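Long-range contacts in insecticidal Delta-Endotoxin Cry8Ea1 (Bacillus Thuringiensis, PDB 3EB7), which kills larvae of the chafer beetle Holotrichia parallela, probably by inserting its helical domain into gut-cell membranes to form pores, as in other three-domain Cry toxins: residues A[28-33]-A[84-89]; A[76-81]-A[110-115]; A[340-345]-A[367-372]; A[412-417]-A[432-437]. All coordinates share one frame; numbering follows the deposited sequence.

How the interactions relate
Interactions 1 and 2 lie in the helical N-terminal domain and share helix 65-93. They touch where Tyr85 packs on Leu112. Interactions 3 and 4 lie together in the central sheet domain, with centres about 10 Å apart. Interaction 1 is buried and joins helices through apolar side chains and a tyrosine pair. Interaction 2 is only partly buried and sets an asparagine among aliphatic groups. Interactions 3 and 4 are both buried, and backbone hydrogen bonds join their strands. Interaction 3 adds a bulge and a water bridge; interaction 4 adds arginine bonds and ring stacking. Salt-bridge and packing contacts join 340-345 directly to 412-417.

Interaction 1. Residues A[28-33]-A[84-89]; sequences PIVSLY and LYLTAL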
loop_
_atom_site.group_PDB
_atom_site.type_symbol
_atom_site.label_atom_id
_atom_site.label_comp_id
_atom_site.label_asym_id
_atom_site.label_seq_id
_atom_site.Cartn_x
_atom_site.Cartn_y
_atom_site.Cartn_z
ATOM N N PRO A 28 13.244 -7.707 -19.727
ATOM C CA PRO A 28 12.698 -7.079 -18.513
ATOM C C PRO A 28 13.057 -7.807 -17.203
ATOM O O PRO A 28 13.382 -7.138 -16.224
ATOM C CB PRO A 28 11.196 -7.107 -18.761
ATOM C CG PRO A 28 11.090 -7.025 -20.282
ATOM C CD PRO A 28 12.198 -7.906 -20.754
ATOM N N ILE A 29 13.030 -9.148 -17.207
ATOM C CA ILE A 29 13.305 -9.958 -16.035
ATOM C C ILE A 29 14.786 -9.862 -15.625
ATOM O O ILE A 29 15.109 -9.815 -14.430
ATOM C CB ILE A 29 12.771 -11.429 -16.221
ATOM C CG1 ILE A 29 11.240 -11.446 -16.101
ATOM C CG2 ILE A 29 13.395 -12.463 -15.225
ATOM C CD1 ILE A 29 10.643 -12.730 -16.486
ATOM N N VAL A 30 15.682 -9.789 -16.607
ATOM C CA VAL A 30 17.116 -9.660 -16.316
ATOM C C VAL A 30 17.397 -8.280 -15.721
ATOM O O VAL A 30 18.100 -8.150 -14.706
ATOM C CB VAL A 30 17.963 -9.926 -17.570
ATOM C CG1 VAL A 30 19.436 -9.504 -17.365
ATOM C CG2 VAL A 30 17.875 -11.398 -17.921
ATOM N N SER A 31 16.797 -7.273 -16.343
ATOM C CA SER A 31 16.834 -5.903 -15.908
ATOM C C SER A 31 16.284 -5.691 -14.472
ATOM O O SER A 31 16.826 -4.898 -13.689
ATOM C CB SER A 31 16.040 -5.073 -16.938
ATOM O OG SER A 31 15.618 -3.822 -16.395
ATOM N N LEU A 32 15.192 -6.384 -14.159
ATOM C CA LEU A 32 14.566 -6.385 -12.848
ATOM C C LEU A 32 15.492 -6.965 -11.770
ATOM O O LEU A 32 15.690 -6.344 -10.741
ATOM C CB LEU A 32 13.253 -7.188 -12.922
ATOM C CG LEU A 32 12.495 -7.531 -11.638
ATOM C CD1 LEU A 32 12.173 -6.254 -10.809
ATOM C CD2 LEU A 32 11.215 -8.278 -12.006
ATOM N N TYR A 33 16.026 -8.159 -12.000
ATOM C CA TYR A 33 17.011 -8.801 -11.106
ATOM C C TYR A 33 18.243 -7.943 -10.887
ATOM O O TYR A 33 18.785 -7.873 -9.777
ATOM C CB TYR A 33 17.458 -10.170 -11.647
ATOM C CG TYR A 33 16.561 -11.294 -11.223
ATOM C CD1 TYR A 33 15.824 -12.036 -12.154
ATOM C CD2 TYR A 33 16.415 -11.597 -9.885
ATOM C CE1 TYR A 33 14.968 -13.065 -11.754
ATOM C CE2 TYR A 33 15.573 -12.619 -9.471
ATOM C CZ TYR A 33 14.848 -13.345 -10.408
ATOM O OH TYR A 33 14.041 -14.350 -9.933
ATOM N N LEU A 84 25.645 -14.862 -9.249
ATOM C CA LEU A 84 25.941 -15.975 -10.127
ATOM C C LEU A 84 24.727 -16.395 -10.970
ATOM O O LEU A 84 24.876 -16.756 -12.133
ATOM C CB LEU A 84 26.466 -17.159 -9.312
ATOM C CG LEU A 84 27.658 -16.896 -8.395
ATOM C CD1 LEU A 84 27.878 -18.082 -7.488
ATOM C CD2 LEU A 84 28.934 -16.592 -9.188
ATOM N N TYR A 85 23.540 -16.367 -10.371
ATOM C CA TYR A 85 22.301 -16.611 -11.106
ATOM C C TYR A 85 22.049 -15.490 -12.117
ATOM O O TYR A 85 21.702 -15.758 -13.260
ATOM C CB TYR A 85 21.129 -16.745 -10.151
ATOM C CG TYR A 85 19.791 -16.919 -10.813
ATOM C CD1 TYR A 85 19.556 -17.978 -11.716
ATOM C CD2 TYR A 85 18.728 -16.056 -10.511
ATOM C CE1 TYR A 85 18.308 -18.137 -12.311
ATOM C CE2 TYR A 85 17.466 -16.209 -11.116
ATOM C CZ TYR A 85 17.265 -17.253 -11.994
ATOM O OH TYR A 85 16.026 -17.412 -12.577
ATOM N N LEU A 86 22.235 -14.236 -11.710
ATOM C CA LEU A 86 22.145 -13.141 -12.696
ATOM C C LEU A 86 23.148 -13.294 -13.850
ATOM O O LEU A 86 22.788 -13.099 -15.017
ATOM C CB LEU A 86 22.316 -11.771 -12.036
ATOM C CG LEU A 86 22.269 -10.557 -12.960
ATOM C CD1 LEU A 86 20.889 -10.438 -13.607
ATOM C CD2 LEU A 86 22.669 -9.290 -12.194
ATOM N N THR A 87 24.396 -13.638 -13.539
ATOM C CA THR A 87 25.405 -13.799 -14.585
ATOM C C THR A 87 25.062 -14.985 -15.512
ATOM O O THR A 87 25.256 -14.890 -16.720
ATOM C CB THR A 87 26.835 -13.905 -14.003
ATOM O OG1 THR A 87 27.164 -12.669 -13.365
ATOM C CG2 THR A 87 27.891 -14.195 -15.104
ATOM N N ALA A 88 24.530 -16.066 -14.939
ATOM C CA ALA A 88 24.049 -17.219 -15.699
ATOM C C ALA A 88 22.821 -16.909 -16.596
ATOM O O ALA A 88 22.711 -17.451 -17.706
ATOM C CB ALA A 88 23.788 -18.420 -14.777
ATOM N N LEU A 89 21.923 -16.035 -16.125
ATOM C CA LEU A 89 20.829 -15.516 -16.952
ATOM C C LEU A 89 21.333 -14.629 -18.086
ATOM O O LEU A 89 20.738 -14.619 -19.168
ATOM C CB LEU A 89 19.847 -14.705 -16.122
ATOM C CG LEU A 89 18.868 -15.443 -15.215
ATOM C CD1 LEU A 89 18.336 -14.478 -14.156
ATOM C CD2 LEU A 89 17.724 -16.069 -16.025
#
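Leu86 pushes its CD1 methyl into a hollow on helix 26-40 between Val30 and Tyr33. The floor of the hollow is Val30 O, 3.8 Å from Leu86 CD1. Its sides are Val30 CG1 and Tyr33 CB, the latter 4.0 Å from the same methyl.

Val30 works as a bump in return. Its two methyls divide between two leucines. CG1 meets Leu86 CD1, and CG2 rests 4.2 Å from Leu89 CB.

Deeper in, the two tyrosines make a T-shaped pair. Tyr85 brings its edge to the face of Tyr33, with the ring planes at 83° and the centroids 5.6 Å apart. The touching atom is Tyr85 CE2, 3.9 Å from Tyr33 CZ. It sits toward the rim of the Tyr33 ring, not over its middle.

Leu89 fills the angle between the two rings. Its CD1 is 4.0 Å from Tyr33 CD1, and the same methyl lies over one face of the Tyr85 ring. The side-chain contacts are apolar: methyls meet methyls and rings, and one ring edge meets one ring face.

The two segments run nearly antiparallel, at 155°, with axes 10.4 Å apart. Both tyrosine hydroxyls hydrogen-bond to Asp149 OD2 on helix 133-153, so this third helix ties the pair together from beyond the contact. Ile29 also packs on helix 133-153, while Tyr85 turns to Phe109 and Leu112 of helix 99-119. The pairing therefore joins helix 26-40 and helix 65-93 within the helical bundle.

Interaction 2. Residues A[76-81]-A[110-115]; sequences EGLGNN and EILDSL
Gly77 O is gripped twice by Asn81, the residue that packs against Ile111, Leu112 and Leu115. One bond is the helical one from Asn81 N. The other comes from the side-chain amide, Asn81 ND2, at 2.7 Å from Gly77 O. The two donors reach the carbonyl from opposite faces of its plane. The amide bond is bent, with an N-H...O angle of 135°.

This second bond ties the Asn81 amide back to its own helix. The rest of the side chain meets methyl groups. OD1 lies 3.6 Å from Ile111 CG2, and ND2 lies 3.6 Å from Leu115 CD2. Asn81 crosses both of these side chains at about a right angle. Its CB touches Leu112 CD2 at 3.8 Å.

Leu78 makes the purely apolar part. Leu78 CD1 touches two leucines: Leu115 CB at 3.8 Å and Leu112 CD2 at 3.9 Å. Leu112 is itself backed by Leu146 of helix 133-153.

The segments run at 164° to each other, close to antiparallel. They belong to helices 65-93 and 99-119, neighbours in the chain, and so form a helical hairpin of the α-helical bundle found in the N-terminal domain of Cry toxins.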
loop_
_atom_site.group_PDB
_atom_site.type_symbol
_atom_site.label_atom_id
_atom_site.label_comp_id
_atom_site.label_asym_id
_atom_site.label_seq_id
_atom_site.Cartn_x
_atom_site.Cartn_y
_atom_site.Cartn_z
ATOM N N GLU A 76 23.708 -13.018 3.220
ATOM C CA GLU A 76 24.861 -12.547 2.460
ATOM C C GLU A 76 25.251 -13.578 1.425
ATOM O O GLU A 76 25.434 -13.214 0.269
ATOM C CB GLU A 76 26.046 -12.141 3.349
ATOM C CG GLU A 76 27.305 -11.618 2.549
ATOM C CD GLU A 76 27.056 -10.258 1.867
ATOM O OE1 GLU A 76 26.198 -9.469 2.357
ATOM O OE2 GLU A 76 27.732 -9.973 0.859
ATOM N N GLY A 77 25.316 -14.858 1.833
ATOM C CA GLY A 77 25.520 -15.994 0.916
ATOM C C GLY A 77 24.478 -16.182 -0.186
ATOM O O GLY A 77 24.789 -16.683 -1.283
ATOM N N LEU A 78 23.229 -15.819 0.095
ATOM C CA LEU A 78 22.147 -15.855 -0.892
ATOM C C LEU A 78 22.391 -14.766 -1.936
ATOM O O LEU A 78 22.070 -14.924 -3.112
ATOM C CB LEU A 78 20.824 -15.598 -0.174
ATOM C CG LEU A 78 19.443 -15.909 -0.752
ATOM C CD1 LEU A 78 19.180 -17.402 -0.965
ATOM C CD2 LEU A 78 18.365 -15.324 0.208
ATOM N N GLY A 79 22.953 -13.650 -1.482
ATOM C CA GLY A 79 23.343 -12.568 -2.349
ATOM C C GLY A 79 24.437 -12.944 -3.311
ATOM O O GLY A 79 24.348 -12.623 -4.486
ATOM N N ASN A 80 25.472 -13.618 -2.813
ATOM C CA ASN A 80 26.553 -14.111 -3.659
ATOM C C ASN A 80 26.016 -15.068 -4.711
ATOM O O ASN A 80 26.420 -15.015 -5.863
ATOM C CB ASN A 80 27.661 -14.793 -2.823
ATOM C CG ASN A 80 28.360 -13.822 -1.859
ATOM O OD1 ASN A 80 28.604 -12.642 -2.182
ATOM N ND2 ASN A 80 28.676 -14.314 -0.664
ATOM N N ASN A 81 25.106 -15.948 -4.295
ATOM C CA ASN A 81 24.469 -16.896 -5.205
ATOM C C ASN A 81 23.505 -16.259 -6.207
ATOM O O ASN A 81 23.314 -16.789 -7.300
ATOM C CB ASN A 81 23.787 -18.005 -4.403
ATOM C CG ASN A 81 24.777 -19.038 -3.897
ATOM O OD1 ASN A 81 25.365 -19.782 -4.681
ATOM N ND2 ASN A 81 24.978 -19.077 -2.598
ATOM N N GLU A 110 18.367 -23.788 -9.130
ATOM C CA GLU A 110 18.089 -24.875 -8.196
ATOM C C GLU A 110 18.848 -24.669 -6.914
ATOM O O GLU A 110 18.374 -25.020 -5.849
ATOM C CB GLU A 110 18.473 -26.225 -8.796
ATOM C CG GLU A 110 17.597 -26.702 -9.975
ATOM C CD GLU A 110 18.187 -27.952 -10.679
ATOM O OE1 GLU A 110 19.090 -28.608 -10.108
ATOM O OE2 GLU A 110 17.753 -28.278 -11.808
ATOM N N ILE A 111 20.035 -24.088 -7.014
ATOM C CA ILE A 111 20.799 -23.725 -5.809
ATOM C C ILE A 111 20.065 -22.643 -5.021
ATOM O O ILE A 111 20.002 -22.708 -3.799
ATOM C CB ILE A 111 22.275 -23.294 -6.136
ATOM C CG1 ILE A 111 23.146 -24.535 -6.441
ATOM C CG2 ILE A 111 22.864 -22.393 -5.020
ATOM C CD1 ILE A 111 24.352 -24.252 -7.317
ATOM N N LEU A 112 19.495 -21.654 -5.704
ATOM C CA LEU A 112 18.736 -20.613 -4.990
ATOM C C LEU A 112 17.517 -21.186 -4.303
ATOM O O LEU A 112 17.317 -20.970 -3.113
ATOM C CB LEU A 112 18.371 -19.431 -5.888
ATOM C CG LEU A 112 19.567 -18.510 -6.105
ATOM C CD1 LEU A 112 19.253 -17.564 -7.215
ATOM C CD2 LEU A 112 19.978 -17.763 -4.793
ATOM N N ASP A 113 16.744 -21.972 -5.039
ATOM C CA ASP A 113 15.493 -22.523 -4.520
ATOM C C ASP A 113 15.817 -23.359 -3.278
ATOM O O ASP A 113 15.200 -23.241 -2.219
ATOM C CB ASP A 113 14.777 -23.322 -5.624
ATOM C CG ASP A 113 13.535 -24.038 -5.125
ATOM O OD1 ASP A 113 13.431 -25.262 -5.285
ATOM O OD2 ASP A 113 12.658 -23.387 -4.539
ATOM N N SER A 114 16.846 -24.160 -3.393
ATOM C CA SER A 114 17.268 -25.001 -2.283
ATOM C C SER A 114 17.662 -24.202 -1.038
ATOM O O SER A 114 17.329 -24.592 0.068
ATOM C CB SER A 114 18.392 -25.933 -2.728
ATOM O OG SER A 114 19.301 -26.126 -1.669
ATOM N N LEU A 115 18.340 -23.073 -1.235
ATOM C CA LEU A 115 18.762 -22.175 -0.149
ATOM C C LEU A 115 17.554 -21.471 0.501
ATOM O O LEU A 115 17.439 -21.361 1.740
ATOM C CB LEU A 115 19.740 -21.140 -0.734
ATOM C CG LEU A 115 21.286 -21.182 -0.671
ATOM C CD1 LEU A 115 21.898 -22.429 -0.111
ATOM C CD2 LEU A 115 21.908 -20.805 -1.997
#

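Interaction 3. Residues A[340-345]-A[367-372]; sequences DVYKTL and DAIYPD
Tyr342 and Lys343 both face Asp367, which makes a classic beta bulge in the antiparallel hairpin of strands 340-352 and 357-369. Tyr342 N bonds to Asp367 O at 2.9 Å, and Asp367 N bonds to Lys343 O at 2.8 Å. Beyond the bulge, Asp340 and Ile369 form a hydrogen-bonded pair through two backbone bonds. Val341 and Ala368 lie between, with Val341 CG2 4.0 Å from Ala368 CB.

The Tyr342 ring folds over the second strand. Its CG stands between the backbone N and the carbonyl carbon (chi1 57°). Asp367 CB lies over the ring face, 4.0 Å from its centroid, as a CH-pi contact. Ile369 CG2 meets Tyr342 CD2. Lys343 runs side by side with Asp367, with CE 3.3 Å from OD2, but its NZ stops beyond salt-bridge range.

At the open end of the hairpin, just past strand 357-369, Pro371 CG packs 3.6 Å from Asp340 OD2. That carboxylate is positioned from outside, by a hydrogen bond to Tyr412 OH and salt bridges to Arg415 and Arg439. Tyr342 also packs on Tyr412. A water lies 2.6 Å from Tyr342 OH, and that water donates a hydrogen bond to Ala368 O.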
loop_
_atom_site.group_PDB
_atom_site.type_symbol
_atom_site.label_atom_id
_atom_site.label_comp_id
_atom_site.label_asym_id
_atom_site.label_seq_id
_atom_site.Cartn_x
_atom_site.Cartn_y
_atom_site.Cartn_z
ATOM N N ASP A 340 -1.905 16.155 -7.316
ATOM C CA ASP A 340 -1.114 15.289 -6.483
ATOM C C ASP A 340 -0.151 16.147 -5.666
ATOM O O ASP A 340 0.813 16.707 -6.230
ATOM C CB ASP A 340 -0.295 14.330 -7.362
ATOM C CG ASP A 340 -1.130 13.149 -7.899
ATOM O OD1 ASP A 340 -2.323 13.006 -7.571
ATOM O OD2 ASP A 340 -0.597 12.362 -8.693
ATOM N N VAL A 341 -0.425 16.282 -4.366
ATOM C CA VAL A 341 0.540 16.830 -3.438
ATOM C C VAL A 341 1.553 15.734 -3.047
ATOM O O VAL A 341 1.243 14.839 -2.292
ATOM C CB VAL A 341 -0.149 17.398 -2.212
ATOM C CG1 VAL A 341 0.858 17.919 -1.225
ATOM C CG2 VAL A 341 -1.101 18.509 -2.629
ATOM N N TYR A 342 2.764 15.813 -3.589
ATOM C CA TYR A 342 3.767 14.772 -3.376
ATOM C C TYR A 342 4.699 15.004 -2.181
ATOM O O TYR A 342 5.425 14.107 -1.786
ATOM C CB TYR A 342 4.549 14.510 -4.675
ATOM C CG TYR A 342 5.222 15.724 -5.251
ATOM C CD1 TYR A 342 6.521 16.089 -4.848
ATOM C CD2 TYR A 342 4.560 16.529 -6.183
ATOM C CE1 TYR A 342 7.140 17.262 -5.361
ATOM C CE2 TYR A 342 5.171 17.684 -6.705
ATOM C CZ TYR A 342 6.456 18.034 -6.302
ATOM O OH TYR A 342 7.031 19.179 -6.818
ATOM N N LYS A 343 4.673 16.198 -1.598
ATOM C CA LYS A 343 5.532 16.495 -0.455
ATOM C C LYS A 343 4.935 17.608 0.352
ATOM O O LYS A 343 4.402 18.564 -0.195
ATOM C CB LYS A 343 6.940 16.893 -0.902
ATOM C CG LYS A 343 7.841 17.361 0.261
ATOM C CD LYS A 343 9.305 17.256 -0.095
ATOM C CE LYS A 343 9.975 18.568 -0.222
ATOM N NZ LYS A 343 10.902 18.810 0.905
ATOM N N THR A 344 4.982 17.453 1.669
ATOM C CA THR A 344 4.582 18.481 2.576
ATOM C C THR A 344 5.794 18.692 3.445
ATOM O O THR A 344 6.485 17.722 3.799
ATOM C CB THR A 344 3.338 18.082 3.454
ATOM O OG1 THR A 344 3.617 16.904 4.234
ATOM C CG2 THR A 344 2.096 17.855 2.571
ATOM N N LEU A 345 6.067 19.958 3.761
ATOM C CA LEU A 345 7.099 20.302 4.711
ATOM C C LEU A 345 6.402 21.160 5.742
ATOM O O LEU A 345 5.918 22.222 5.409
ATOM C CB LEU A 345 8.228 21.037 3.985
ATOM C CG LEU A 345 9.607 21.205 4.664
ATOM C CD1 LEU A 345 9.585 22.404 5.567
ATOM C CD2 LEU A 345 10.096 20.013 5.473
ATOM N N ASP A 367 3.991 20.714 -1.949
ATOM C CA ASP A 367 4.501 20.656 -3.312
ATOM C C ASP A 367 3.560 19.808 -4.125
ATOM O O ASP A 367 3.284 18.677 -3.757
ATOM C CB ASP A 367 5.896 20.085 -3.366
ATOM C CG ASP A 367 6.920 20.954 -2.656
ATOM O OD1 ASP A 367 6.813 22.206 -2.691
ATOM O OD2 ASP A 367 7.877 20.380 -2.101
ATOM N N ALA A 368 3.044 20.371 -5.209
ATOM C CA ALA A 368 2.001 19.723 -5.966
ATOM C C ALA A 368 2.304 19.676 -7.459
ATOM O O ALA A 368 2.979 20.563 -8.020
ATOM C CB ALA A 368 0.641 20.427 -5.717
ATOM N N ILE A 369 1.793 18.621 -8.085
ATOM C CA ILE A 369 1.801 18.473 -9.525
ATOM C C ILE A 369 0.438 17.964 -10.012
ATOM O O ILE A 369 -0.256 17.230 -9.320
ATOM C CB ILE A 369 2.951 17.523 -9.992
ATOM C CG1 ILE A 369 3.156 17.586 -11.507
ATOM C CG2 ILE A 369 2.715 16.058 -9.531
ATOM C CD1 ILE A 369 4.441 16.901 -11.934
ATOM N N TYR A 370 0.078 18.377 -11.211
ATOM C CA TYR A 370 -1.098 17.922 -11.933
ATOM C C TYR A 370 -0.691 16.744 -12.819
ATOM O O TYR A 370 0.002 16.943 -13.821
ATOM C CB TYR A 370 -1.488 19.074 -12.810
ATOM C CG TYR A 370 -2.910 19.290 -12.927
ATOM C CD1 TYR A 370 -3.649 19.833 -11.868
ATOM C CD2 TYR A 370 -3.551 18.971 -14.116
ATOM C CE1 TYR A 370 -5.003 20.049 -11.985
ATOM C CE2 TYR A 370 -4.933 19.177 -14.267
ATOM C CZ TYR A 370 -5.648 19.696 -13.199
ATOM O OH TYR A 370 -7.000 19.850 -13.381
ATOM N N PRO A 371 -1.085 15.494 -12.460
ATOM C CA PRO A 371 -0.516 14.412 -13.278
ATOM C C PRO A 371 -0.967 14.399 -14.734
ATOM O O PRO A 371 -0.295 13.781 -15.537
ATOM C CB PRO A 371 -0.930 13.124 -12.546
ATOM C CG PRO A 371 -2.100 13.506 -11.745
ATOM C CD PRO A 371 -1.945 14.968 -11.384
ATOM N N ASP A 372 -2.065 15.080 -15.069
ATOM C CA ASP A 372 -2.496 15.239 -16.474
ATOM C C ASP A 372 -1.420 15.865 -17.370
ATOM O O ASP A 372 -0.823 15.194 -18.228
ATOM C CB ASP A 372 -3.785 16.077 -16.564
ATOM C CG ASP A 372 -5.007 15.220 -16.791
ATOM O OD1 ASP A 372 -5.429 15.108 -17.976
ATOM O OD2 ASP A 372 -5.529 14.621 -15.808
HETATM O O HOH W 1 5.709 21.381 -7.142
#

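Interaction 4. Residues A[412-417]-A[432-437]; sequences YSHRLN and WTHRSA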
loop_
_atom_site.group_PDB
_atom_site.type_symbol
_atom_site.label_atom_id
_atom_site.label_comp_id
_atom_site.label_asym_id
_atom_site.label_seq_id
_atom_site.Cartn_x
_atom_site.Cartn_y
_atom_site.Cartn_z
ATOM N N TYR A 412 7.582 10.288 -7.013
ATOM C CA TYR A 412 6.889 10.268 -5.743
ATOM C C TYR A 412 6.036 8.986 -5.583
ATOM O O TYR A 412 5.474 8.487 -6.552
ATOM C CB TYR A 412 6.044 11.542 -5.548
ATOM C CG TYR A 412 4.965 11.790 -6.568
ATOM C CD1 TYR A 412 3.646 11.368 -6.330
ATOM C CD2 TYR A 412 5.244 12.483 -7.779
ATOM C CE1 TYR A 412 2.629 11.611 -7.250
ATOM C CE2 TYR A 412 4.222 12.718 -8.727
ATOM C CZ TYR A 412 2.919 12.286 -8.442
ATOM O OH TYR A 412 1.889 12.516 -9.357
ATOM N N SER A 413 5.976 8.451 -4.364
ATOM C CA SER A 413 5.265 7.186 -4.141
ATOM C C SER A 413 3.829 7.383 -3.643
ATOM O O SER A 413 3.007 6.488 -3.827
ATOM C CB SER A 413 6.049 6.272 -3.203
ATOM O OG SER A 413 6.326 6.913 -1.968
ATOM N N HIS A 414 3.536 8.549 -3.056
ATOM C CA HIS A 414 2.252 8.853 -2.426
ATOM C C HIS A 414 1.841 10.271 -2.692
ATOM O O HIS A 414 2.663 11.104 -3.089
ATOM C CB HIS A 414 2.301 8.621 -0.895
ATOM C CG HIS A 414 2.502 7.189 -0.521
ATOM N ND1 HIS A 414 3.712 6.538 -0.693
ATOM C CD2 HIS A 414 1.635 6.260 -0.039
ATOM C CE1 HIS A 414 3.593 5.277 -0.303
ATOM N NE2 HIS A 414 2.342 5.088 0.107
ATOM N N ARG A 415 0.540 10.526 -2.498
ATOM C CA ARG A 415 -0.045 11.860 -2.659
ATOM C C ARG A 415 -0.861 12.136 -1.405
ATOM O O ARG A 415 -1.344 11.176 -0.782
ATOM C CB ARG A 415 -0.945 11.902 -3.894
ATOM C CG ARG A 415 -2.171 11.036 -3.745
ATOM C CD ARG A 415 -3.135 11.240 -4.848
ATOM N NE ARG A 415 -2.728 10.540 -6.060
ATOM C CZ ARG A 415 -2.710 9.220 -6.220
ATOM N NH1 ARG A 415 -3.115 8.405 -5.250
ATOM N NH2 ARG A 415 -2.313 8.714 -7.378
ATOM N N LEU A 416 -1.020 13.417 -1.039
ATOM C CA LEU A 416 -1.838 13.803 0.120
ATOM C C LEU A 416 -3.305 13.490 -0.185
ATOM O O LEU A 416 -3.817 13.867 -1.254
ATOM C CB LEU A 416 -1.682 15.290 0.486
ATOM C CG LEU A 416 -2.440 15.773 1.746
ATOM C CD1 LEU A 416 -1.876 15.049 2.980
ATOM C CD2 LEU A 416 -2.341 17.309 1.907
ATOM N N ASN A 417 -3.970 12.829 0.762
ATOM C CA ASN A 417 -5.337 12.424 0.590
ATOM C C ASN A 417 -6.297 13.167 1.521
ATOM O O ASN A 417 -7.404 13.522 1.122
ATOM C CB ASN A 417 -5.449 10.899 0.801
ATOM C CG ASN A 417 -6.882 10.356 0.624
ATOM O OD1 ASN A 417 -7.707 10.920 -0.090
ATOM N ND2 ASN A 417 -7.167 9.280 1.288
ATOM N N TRP A 432 -2.437 9.657 3.234
ATOM C CA TRP A 432 -1.870 9.602 1.900
ATOM C C TRP A 432 -2.296 8.353 1.168
ATOM O O TRP A 432 -2.415 7.307 1.791
ATOM C CB TRP A 432 -0.332 9.600 1.998
ATOM C CG TRP A 432 0.223 10.725 2.794
ATOM C CD1 TRP A 432 0.201 10.875 4.165
ATOM C CD2 TRP A 432 0.929 11.844 2.282
ATOM N NE1 TRP A 432 0.838 12.040 4.510
ATOM C CE2 TRP A 432 1.289 12.645 3.366
ATOM C CE3 TRP A 432 1.287 12.249 0.998
ATOM C CZ2 TRP A 432 1.992 13.844 3.204
ATOM C CZ3 TRP A 432 1.988 13.428 0.838
ATOM C CH2 TRP A 432 2.328 14.211 1.930
ATOM N N THR A 433 -2.424 8.457 -0.159
ATOM C CA THR A 433 -2.709 7.312 -1.013
ATOM C C THR A 433 -1.523 7.037 -1.903
ATOM O O THR A 433 -0.757 7.944 -2.205
ATOM C CB THR A 433 -4.002 7.479 -1.862
ATOM O OG1 THR A 433 -3.944 8.691 -2.612
ATOM C CG2 THR A 433 -5.268 7.496 -0.952
ATOM N N HIS A 434 -1.372 5.767 -2.295
ATOM C CA HIS A 434 -0.277 5.292 -3.160
ATOM C C HIS A 434 -0.405 5.735 -4.632
ATOM O O HIS A 434 -1.528 5.792 -5.223
ATOM C CB HIS A 434 -0.144 3.749 -3.045
ATOM C CG HIS A 434 1.171 3.212 -3.530
ATOM N ND1 HIS A 434 1.412 2.902 -4.850
ATOM C CD2 HIS A 434 2.322 2.933 -2.867
ATOM C CE1 HIS A 434 2.656 2.482 -4.987
ATOM N NE2 HIS A 434 3.229 2.487 -3.797
ATOM N N ARG A 435 0.752 6.049 -5.226
ATOM C CA ARG A 435 0.852 6.421 -6.635
ATOM C C ARG A 435 0.170 5.410 -7.572
ATOM O O ARG A 435 -0.426 5.814 -8.553
ATOM C CB ARG A 435 2.333 6.593 -7.023
ATOM C CG ARG A 435 2.613 6.982 -8.489
ATOM C CD ARG A 435 2.321 8.458 -8.787
ATOM N NE ARG A 435 2.823 8.903 -10.103
ATOM C CZ ARG A 435 4.089 9.256 -10.382
ATOM N NH1 ARG A 435 5.043 9.198 -9.469
ATOM N NH2 ARG A 435 4.414 9.643 -11.618
ATOM N N SER A 436 0.232 4.107 -7.284
ATOM C CA SER A 436 -0.371 3.088 -8.203
ATOM C C SER A 436 -1.889 3.205 -8.379
ATOM O O SER A 436 -2.450 2.653 -9.294
ATOM C CB SER A 436 -0.044 1.652 -7.743
ATOM O OG SER A 436 -0.449 1.445 -6.401
ATOM N N ALA A 437 -2.540 3.915 -7.469
ATOM C CA ALA A 437 -3.971 4.060 -7.469
ATOM C C ALA A 437 -4.366 5.300 -8.293
ATOM O O ALA A 437 -4.264 6.426 -7.843
ATOM C CB ALA A 437 -4.450 4.156 -6.034
#
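Arg415 and Thr433 form the central hydrogen-bonded pair of an antiparallel hairpin, whose strands here run at 144°. Two backbone bonds join them, each N to the other's O. His414-His434 and Leu416-Trp432 are the non-hydrogen-bonded pairs on either side. A type I turn follows, His434 to Ala437, where Arg435 N bonds to Ser413 O at 2.7 Å.

The Arg415 side chain bends at chi3 (78°) and reaches the turn. Its NH1 bonds to Thr433 OG1 at 2.8 Å, in the guanidinium plane. The same NH1 bonds to His434 O at 3.1 Å from above the carbonyl plane. NH2 adds a weak bond to Ala437 O. The guanidinium of Arg435 lies flat on the Tyr412 ring, with centres 4.0 Å apart and planes at 12°. Its NH1 also bonds to Tyr412 O at 3.0 Å.

His434 turns its edge to the face of His414. Leu416 CD1 sits over the Trp432 six-membered ring, 4.1 Å from its centroid.

Besides its salt bridge to Asp340, buried Arg415 gives NH1 and NH2 to oxygens of Thr433 and the turn. Its positive charge is thus probably well compensated, and the side chain ties the turn to its partner strand.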